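PDB 1UFB: TT1696 protein from Thermus thermophilus, which is of unknown function but belongs to the all-helical HEPN family, and may bind DNA, a role assigned only tentatively. Local coordinates for residues L8-R12 against L120-E124; V81-Y85 against E111-A116; Y27-C31 against Y104-A109. Residues are numbered along the deposited sequence.

In the fold
All three contacts use helix 106-126, which meets a different partner at successive points along its length. Its start touches helix 27-48 in contact 3, residues 111-116 receive the end of helix 73-83 in contact 2, and residues 120-124 face helix 4-24 in contact 1. Contacts 2 and 3 have centres 9 Å apart and touch mainly through Y85, which reaches C31, Y104 and E108, and also where A112 meets C31; the centre of contact 1 is about 14 Å from that of contact 2 and 20 Å from that of contact 3. Along the chain contact 1 encloses the other two, whose segments alternate. The last helix is thus their common element within a HEPN-type helical bundle.

Contact 1: L8-R12 against L120-E124; sequences LEQAR and LAFVE
Two regular helical segments run nearly antiparallel, their axes 11.5 Å apart at closest approach, with 158° between N-to-C directions and a signed crossing angle of -158°. The CA atoms of A11 and L120, the closest across the pair, are 7.5 Å apart. Each has its own backbone i+4 to i hydrogen bond, R12 N to L8 O at 2.9 Å and E124 N to L120 O at 2.8 Å. L120 comes first and points its CA-to-CB bond toward helix 4-24; with chi1 near -110° and chi2 m it places CD1 3.5 Å from L8 CD1 and 4.0 Å from A11 CB. L8 has almost the same angles. One turn on, V123 (t) sets CG1 3.8 Å from L8 CD2. At the exposed edge E124 (m) approaches R12, whose m, t, m side chain folds back so that NH1 lies 3.7 Å from E124 OE2, a long salt bridge near the guanidinium plane. A40 and A41 of helix 27-48 touch A11, and A41 also touches L120, while Q10 turns elsewhere and hydrogen-bonds A101 N of the second subunit. An apolar seam edged by a charge pair, joining first and last helices, is typical of an antiparallel pair in a helical bundle.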
loop_
_atom_site.group_PDB
_atom_site.type_symbol
_atom_site.label_atom_id
_atom_site.label_comp_id
_atom_site.label_asym_id
_atom_site.label_seq_id
_atom_site.Cartn_x
_atom_site.Cartn_y
_atom_site.Cartn_z
ATOM N N LEU A 8 10.395 -8.266 -10.695
ATOM C CA LEU A 8 9.521 -8.155 -11.856
ATOM C C LEU A 8 8.265 -8.926 -11.597
ATOM O O LEU A 8 7.176 -8.530 -12.024
ATOM C CB LEU A 8 10.206 -8.727 -13.117
ATOM C CG LEU A 8 10.631 -7.613 -14.037
ATOM C CD1 LEU A 8 9.362 -6.902 -14.621
ATOM C CD2 LEU A 8 11.527 -6.644 -13.247
ATOM N N GLU A 9 8.445 -10.079 -10.954
ATOM C CA GLU A 9 7.336 -10.959 -10.605
ATOM C C GLU A 9 6.381 -10.163 -9.679
ATOM O O GLU A 9 5.178 -10.185 -9.858
ATOM C CB GLU A 9 7.895 -12.175 -9.853
ATOM C CG GLU A 9 7.507 -13.559 -10.331
ATOM C CD GLU A 9 8.418 -14.679 -9.706
ATOM O OE1 GLU A 9 9.662 -14.689 -9.957
ATOM O OE2 GLU A 9 7.878 -15.545 -8.950
ATOM N N GLN A 10 6.946 -9.473 -8.688
ATOM C CA GLN A 10 6.139 -8.649 -7.760
ATOM C C GLN A 10 5.421 -7.544 -8.523
ATOM O O GLN A 10 4.260 -7.245 -8.244
ATOM C CB GLN A 10 7.054 -7.999 -6.730
ATOM C CG GLN A 10 6.272 -7.252 -5.613
ATOM C CD GLN A 10 5.321 -8.175 -4.847
ATOM O OE1 GLN A 10 5.689 -9.304 -4.473
ATOM N NE2 GLN A 10 4.089 -7.687 -4.571
ATOM N N ALA A 11 6.136 -6.904 -9.465
ATOM C CA ALA A 11 5.536 -5.797 -10.239
ATOM C C ALA A 11 4.327 -6.309 -11.007
ATOM O O ALA A 11 3.256 -5.663 -11.013
ATOM C CB ALA A 11 6.607 -5.233 -11.246
ATOM N N ARG A 12 4.497 -7.470 -11.677
ATOM C CA ARG A 12 3.368 -8.070 -12.443
ATOM C C ARG A 12 2.243 -8.417 -11.460
ATOM O O ARG A 12 1.059 -8.194 -11.740
ATOM C CB ARG A 12 3.817 -9.327 -13.249
ATOM C CG ARG A 12 4.660 -8.995 -14.543
ATOM C CD ARG A 12 4.980 -10.240 -15.378
ATOM N NE ARG A 12 5.810 -11.191 -14.608
ATOM C CZ ARG A 12 7.148 -11.262 -14.729
ATOM N NH1 ARG A 12 7.754 -10.437 -15.594
ATOM N NH2 ARG A 12 7.887 -12.135 -14.005
ATOM N N LEU A 120 6.258 -1.139 -16.984
ATOM C CA LEU A 120 6.571 -2.566 -16.945
ATOM C C LEU A 120 7.135 -3.038 -18.283
ATOM O O LEU A 120 8.129 -3.808 -18.319
ATOM C CB LEU A 120 5.293 -3.384 -16.698
ATOM C CG LEU A 120 5.312 -4.008 -15.313
ATOM C CD1 LEU A 120 6.495 -5.036 -15.259
ATOM C CD2 LEU A 120 5.475 -2.823 -14.283
ATOM N N ALA A 121 6.524 -2.564 -19.355
ATOM C CA ALA A 121 6.947 -3.039 -20.727
ATOM C C ALA A 121 8.344 -2.519 -21.051
ATOM O O ALA A 121 9.158 -3.231 -21.614
ATOM C CB ALA A 121 5.916 -2.584 -21.787
ATOM N N PHE A 122 8.610 -1.280 -20.675
ATOM C CA PHE A 122 9.935 -0.648 -20.863
ATOM C C PHE A 122 10.934 -1.497 -20.050
ATOM O O PHE A 122 11.987 -1.930 -20.550
ATOM C CB PHE A 122 9.851 0.811 -20.360
ATOM C CG PHE A 122 11.183 1.469 -20.063
ATOM C CD1 PHE A 122 11.950 2.039 -21.077
ATOM C CD2 PHE A 122 11.662 1.523 -18.739
ATOM C CE1 PHE A 122 13.178 2.641 -20.781
ATOM C CE2 PHE A 122 12.895 2.128 -18.436
ATOM C CZ PHE A 122 13.651 2.684 -19.456
ATOM N N VAL A 123 10.607 -1.780 -18.794
ATOM C CA VAL A 123 11.512 -2.590 -17.998
ATOM C C VAL A 123 11.732 -4.002 -18.608
ATOM O O VAL A 123 12.867 -4.522 -18.647
ATOM C CB VAL A 123 10.973 -2.728 -16.537
ATOM C CG1 VAL A 123 11.722 -3.860 -15.827
ATOM C CG2 VAL A 123 11.190 -1.382 -15.776
ATOM N N GLU A 124 10.659 -4.640 -19.054
ATOM C CA GLU A 124 10.809 -6.004 -19.586
ATOM C C GLU A 124 11.722 -6.003 -20.820
ATOM O O GLU A 124 12.527 -6.915 -21.011
ATOM C CB GLU A 124 9.440 -6.631 -19.912
ATOM C CG GLU A 124 8.731 -7.178 -18.648
ATOM C CD GLU A 124 7.184 -7.252 -18.767
ATOM O OE1 GLU A 124 6.627 -6.826 -19.820
ATOM O OE2 GLU A 124 6.541 -7.719 -17.787
#

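Contact 2: V81-Y85 against E111-A116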
loop_
_atom_site.group_PDB
_atom_site.type_symbol
_atom_site.label_atom_id
_atom_site.label_comp_id
_atom_site.label_asym_id
_atom_site.label_seq_id
_atom_site.Cartn_x
_atom_site.Cartn_y
_atom_site.Cartn_z
ATOM N N VAL A 81 2.592 11.363 -13.075
ATOM C CA VAL A 81 1.209 11.040 -12.722
ATOM C C VAL A 81 1.200 9.940 -11.606
ATOM O O VAL A 81 0.565 10.076 -10.571
ATOM C CB VAL A 81 0.498 10.534 -13.931
ATOM C CG1 VAL A 81 -0.973 10.058 -13.571
ATOM C CG2 VAL A 81 0.491 11.699 -15.021
ATOM N N LEU A 82 1.933 8.871 -11.820
ATOM C CA LEU A 82 1.920 7.781 -10.831
ATOM C C LEU A 82 2.441 8.203 -9.479
ATOM O O LEU A 82 2.016 7.685 -8.440
ATOM C CB LEU A 82 2.738 6.614 -11.396
ATOM C CG LEU A 82 2.092 5.888 -12.601
ATOM C CD1 LEU A 82 3.122 4.914 -13.221
ATOM C CD2 LEU A 82 0.839 5.081 -12.121
ATOM N N ASP A 83 3.315 9.199 -9.463
ATOM C CA ASP A 83 3.956 9.606 -8.217
ATOM C C ASP A 83 3.000 10.206 -7.234
ATOM O O ASP A 83 3.192 10.121 -6.034
ATOM C CB ASP A 83 5.162 10.541 -8.500
ATOM C CG ASP A 83 6.436 9.738 -8.830
ATOM O OD1 ASP A 83 6.351 8.488 -8.699
ATOM O OD2 ASP A 83 7.506 10.316 -9.206
ATOM N N LYS A 84 1.928 10.742 -7.745
ATOM C CA LYS A 84 0.876 11.297 -6.899
ATOM C C LYS A 84 -0.025 10.212 -6.335
ATOM O O LYS A 84 -0.975 10.528 -5.617
ATOM C CB LYS A 84 -0.022 12.212 -7.701
ATOM C CG LYS A 84 0.759 13.297 -8.405
ATOM C CD LYS A 84 1.569 14.130 -7.409
ATOM C CE LYS A 84 1.660 15.552 -7.958
ATOM N NZ LYS A 84 0.575 15.738 -8.997
ATOM N N TYR A 85 0.236 8.942 -6.651
ATOM C CA TYR A 85 -0.643 7.865 -6.132
ATOM C C TYR A 85 -0.046 7.070 -4.967
ATOM O O TYR A 85 -0.704 6.139 -4.486
ATOM C CB TYR A 85 -1.033 6.889 -7.255
ATOM C CG TYR A 85 -1.820 7.571 -8.393
ATOM C CD1 TYR A 85 -1.735 7.103 -9.718
ATOM C CD2 TYR A 85 -2.662 8.644 -8.123
ATOM C CE1 TYR A 85 -2.486 7.698 -10.775
ATOM C CE2 TYR A 85 -3.436 9.243 -9.173
ATOM C CZ TYR A 85 -3.330 8.750 -10.488
ATOM O OH TYR A 85 -4.091 9.250 -11.537
ATOM N N GLU A 111 -6.391 4.639 -16.439
ATOM C CA GLU A 111 -5.240 5.360 -16.961
ATOM C C GLU A 111 -3.990 4.966 -16.119
ATOM O O GLU A 111 -2.894 4.710 -16.661
ATOM C CB GLU A 111 -5.456 6.870 -16.863
ATOM C CG GLU A 111 -4.167 7.609 -17.211
ATOM C CD GLU A 111 -4.363 9.083 -17.010
ATOM O OE1 GLU A 111 -4.387 9.570 -15.824
ATOM O OE2 GLU A 111 -4.522 9.728 -18.082
ATOM N N ALA A 112 -4.176 4.843 -14.797
ATOM C CA ALA A 112 -3.041 4.461 -13.935
ATOM C C ALA A 112 -2.498 3.090 -14.355
ATOM O O ALA A 112 -1.267 2.901 -14.442
ATOM C CB ALA A 112 -3.485 4.498 -12.461
ATOM N N LEU A 113 -3.397 2.132 -14.627
ATOM C CA LEU A 113 -2.945 0.813 -15.117
ATOM C C LEU A 113 -2.213 0.971 -16.440
ATOM O O LEU A 113 -1.195 0.343 -16.659
ATOM C CB LEU A 113 -4.116 -0.167 -15.330
ATOM C CG LEU A 113 -4.793 -0.739 -14.082
ATOM C CD1 LEU A 113 -6.159 -1.296 -14.444
ATOM C CD2 LEU A 113 -3.977 -1.847 -13.530
ATOM N N ASP A 114 -2.710 1.838 -17.317
ATOM C CA ASP A 114 -2.061 2.042 -18.607
ATOM C C ASP A 114 -0.633 2.540 -18.433
ATOM O O ASP A 114 0.311 2.072 -19.125
ATOM C CB ASP A 114 -2.814 3.107 -19.433
ATOM C CG ASP A 114 -4.156 2.611 -19.967
ATOM O OD1 ASP A 114 -4.382 1.381 -20.004
ATOM O OD2 ASP A 114 -4.970 3.468 -20.356
ATOM N N LEU A 115 -0.471 3.508 -17.539
ATOM C CA LEU A 115 0.851 4.109 -17.301
ATOM C C LEU A 115 1.813 3.086 -16.663
ATOM O O LEU A 115 2.992 3.004 -17.027
ATOM C CB LEU A 115 0.693 5.387 -16.416
ATOM C CG LEU A 115 -0.176 6.500 -17.049
ATOM C CD1 LEU A 115 -0.306 7.702 -16.086
ATOM C CD2 LEU A 115 0.486 6.947 -18.358
ATOM N N ALA A 116 1.307 2.309 -15.726
ATOM C CA ALA A 116 2.146 1.312 -15.091
ATOM C C ALA A 116 2.542 0.247 -16.099
ATOM O O ALA A 116 3.716 -0.230 -16.104
ATOM C CB ALA A 116 1.425 0.669 -13.883
HETATM O O HOH W 1 -4.327 8.090 -13.716
#
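L82, L115 and A112 give up the most surface where the end of helix 73-83 meets the middle of helix 106-126. L82 points toward the other helix, and its CA is 6.7 Å from that of A112, the closest such pair. In the m, t rotamer its two methyls spread over the helix: CD2 lies 3.8 Å from A112 O and 4.4 Å from A112 CB, while CD1 is 4.0 Å from both L115 CB and A116 N. L115, also m, t, reaches back to V81, its CD1 3.5 Å from V81 CG1, so two neighbouring residues of one segment pack on the same leucine. A112 CB is also met by Y85, whose CE1 comes within 3.8 Å. Backbone i to i+3 hydrogen bonds, K84 N to V81 O (3.2 Å) and Y85 N to L82 O (2.8 Å), turn the chain at the end of the segment, where Y85 lies. C31 and A34 of helix 27-48 also pack on A112, and A38 on L82, making a three-helix junction. At the outer edge Y85 OH donates to a water 2.5 Å away, which donates in turn to E111 OE1 at 2.6 Å; the direct distance from Y85 OH to E111 OE1 is 4.3 Å. The chemistry is therefore mainly apolar, with the polar link between the segments carried by one water at the margin.

Contact 3: Y27-C31 against Y104-A109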
loop_
_atom_site.group_PDB
_atom_site.type_symbol
_atom_site.label_atom_id
_atom_site.label_comp_id
_atom_site.label_asym_id
_atom_site.label_seq_id
_atom_site.Cartn_x
_atom_site.Cartn_y
_atom_site.Cartn_z
ATOM N N TYR A 27 -10.983 2.134 -6.698
ATOM C CA TYR A 27 -10.167 2.936 -7.605
ATOM C C TYR A 27 -8.884 3.519 -7.033
ATOM O O TYR A 27 -7.843 3.411 -7.661
ATOM C CB TYR A 27 -11.063 4.040 -8.278
ATOM C CG TYR A 27 -12.317 3.408 -8.922
ATOM C CD1 TYR A 27 -13.609 3.954 -8.753
ATOM C CD2 TYR A 27 -12.197 2.234 -9.678
ATOM C CE1 TYR A 27 -14.780 3.292 -9.369
ATOM C CE2 TYR A 27 -13.303 1.593 -10.254
ATOM C CZ TYR A 27 -14.575 2.104 -10.114
ATOM O OH TYR A 27 -15.571 1.367 -10.784
ATOM N N ALA A 28 -8.977 4.124 -5.864
ATOM C CA ALA A 28 -7.821 4.678 -5.227
ATOM C C ALA A 28 -6.826 3.515 -4.981
ATOM O O ALA A 28 -5.602 3.655 -5.219
ATOM C CB ALA A 28 -8.224 5.332 -3.917
ATOM N N TRP A 29 -7.311 2.409 -4.451
ATOM C CA TRP A 29 -6.384 1.283 -4.207
ATOM C C TRP A 29 -5.777 0.796 -5.508
ATOM O O TRP A 29 -4.625 0.372 -5.525
ATOM C CB TRP A 29 -7.116 0.111 -3.482
ATOM C CG TRP A 29 -7.043 0.319 -1.986
ATOM C CD1 TRP A 29 -7.998 0.876 -1.185
ATOM C CD2 TRP A 29 -5.932 -0.007 -1.131
ATOM N NE1 TRP A 29 -7.558 0.915 0.140
ATOM C CE2 TRP A 29 -6.290 0.380 0.198
ATOM C CE3 TRP A 29 -4.688 -0.595 -1.350
ATOM C CZ2 TRP A 29 -5.422 0.190 1.315
ATOM C CZ3 TRP A 29 -3.824 -0.792 -0.235
ATOM C CH2 TRP A 29 -4.208 -0.390 1.079
ATOM N N ALA A 30 -6.565 0.808 -6.613
ATOM C CA ALA A 30 -6.038 0.394 -7.907
ATOM C C ALA A 30 -4.905 1.348 -8.331
ATOM O O ALA A 30 -3.897 0.931 -8.929
ATOM C CB ALA A 30 -7.188 0.428 -9.025
ATOM N N CYS A 31 -5.073 2.634 -8.081
ATOM C CA CYS A 31 -4.068 3.602 -8.440
ATOM C C CYS A 31 -2.785 3.377 -7.613
ATOM O O CYS A 31 -1.667 3.518 -8.121
ATOM C CB CYS A 31 -4.527 5.031 -8.131
ATOM S SG CYS A 31 -5.814 5.587 -9.389
ATOM N N TYR A 104 -10.943 9.196 -6.126
ATOM C CA TYR A 104 -10.376 8.513 -7.284
ATOM C C TYR A 104 -11.470 7.839 -8.110
ATOM O O TYR A 104 -12.382 7.287 -7.543
ATOM C CB TYR A 104 -9.297 7.523 -6.792
ATOM C CG TYR A 104 -8.172 8.310 -6.143
ATOM C CD1 TYR A 104 -8.290 8.786 -4.832
ATOM C CD2 TYR A 104 -7.036 8.688 -6.896
ATOM C CE1 TYR A 104 -7.300 9.623 -4.292
ATOM C CE2 TYR A 104 -6.064 9.515 -6.386
ATOM C CZ TYR A 104 -6.196 9.991 -5.067
ATOM O OH TYR A 104 -5.233 10.821 -4.572
ATOM N N THR A 105 -11.369 7.873 -9.439
ATOM C CA THR A 105 -12.451 7.339 -10.285
ATOM C C THR A 105 -11.969 6.146 -11.132
ATOM O O THR A 105 -10.741 5.845 -11.204
ATOM C CB THR A 105 -12.942 8.421 -11.298
ATOM O OG1 THR A 105 -11.867 8.671 -12.245
ATOM C CG2 THR A 105 -13.313 9.768 -10.578
ATOM N N ARG A 106 -12.912 5.501 -11.800
ATOM C CA ARG A 106 -12.517 4.368 -12.619
ATOM C C ARG A 106 -11.595 4.815 -13.784
ATOM O O ARG A 106 -10.603 4.123 -14.119
ATOM C CB ARG A 106 -13.739 3.605 -13.200
ATOM C CG ARG A 106 -13.389 2.426 -14.177
ATOM C CD ARG A 106 -14.656 1.661 -14.759
ATOM N NE ARG A 106 -15.451 2.552 -15.652
ATOM C CZ ARG A 106 -15.168 2.849 -16.914
ATOM N NH1 ARG A 106 -14.090 2.332 -17.498
ATOM N NH2 ARG A 106 -15.963 3.696 -17.605
ATOM N N LEU A 107 -11.951 5.917 -14.460
ATOM C CA LEU A 107 -11.137 6.313 -15.603
ATOM C C LEU A 107 -9.705 6.630 -15.149
ATOM O O LEU A 107 -8.738 6.364 -15.883
ATOM C CB LEU A 107 -11.721 7.546 -16.357
ATOM C CG LEU A 107 -13.098 7.251 -17.005
ATOM C CD1 LEU A 107 -13.727 8.608 -17.560
ATOM C CD2 LEU A 107 -12.919 6.246 -18.176
ATOM N N GLU A 108 -9.590 7.279 -14.001
ATOM C CA GLU A 108 -8.239 7.572 -13.464
ATOM C C GLU A 108 -7.415 6.297 -13.219
ATOM O O GLU A 108 -6.204 6.230 -13.506
ATOM C CB GLU A 108 -8.336 8.187 -12.126
ATOM C CG GLU A 108 -8.390 9.623 -12.134
ATOM C CD GLU A 108 -8.220 10.061 -10.717
ATOM O OE1 GLU A 108 -9.237 9.925 -10.033
ATOM O OE2 GLU A 108 -7.066 10.483 -10.298
ATOM N N ALA A 109 -8.061 5.327 -12.593
ATOM C CA ALA A 109 -7.406 4.058 -12.296
ATOM C C ALA A 109 -7.118 3.314 -13.577
ATOM O O ALA A 109 -6.083 2.641 -13.680
ATOM C CB ALA A 109 -8.339 3.183 -11.337
#
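A capping box opens helix 106-126, and this capped start packs against the first turn of helix 27-48. T105 is the N-cap: its OG1 accepts from E108 N at 3.2 Å, and T105 N gives a reciprocal bond to E108 OE1 at 3.0 Å. Y27, the residue most covered by the contact, lies across this helix start. R106 CB sits 3.8 Å from the centroid of the Y27 ring, 23° off its normal, a CH-pi contact over the face, and R106 N is 3.5 Å from Y27 CD1. The R106 guanidinium pairs instead with E110 in a salt bridge. Y27 CB meanwhile rests 3.5 Å from T105 O and 3.6 Å from Y104 O. Just ahead of the cap, the extended backbone of Y104 lets its side chain turn toward A28, with Y104 CB 3.5 Å from A28 N and Y104 CD1 3.6 Å from A28 CB. C31 SG makes an oblique sulfur-aromatic contact with the same ring, 5.4 Å from its centroid. Deeper in, small side chains bring the backbones together: the CA atoms of C31 and A109 are 5.1 Å apart, A109 CB is 3.8 Å from A30 CB, and C31 SG is 3.7 Å from A109 CA. W29 points away, its ring stacked on H17 of the second subunit. Close alanine and cysteine packing flanked by Y27 and Y104, where two helices start side by side and run the same way, here forms one end of the HEPN-type helical bundle.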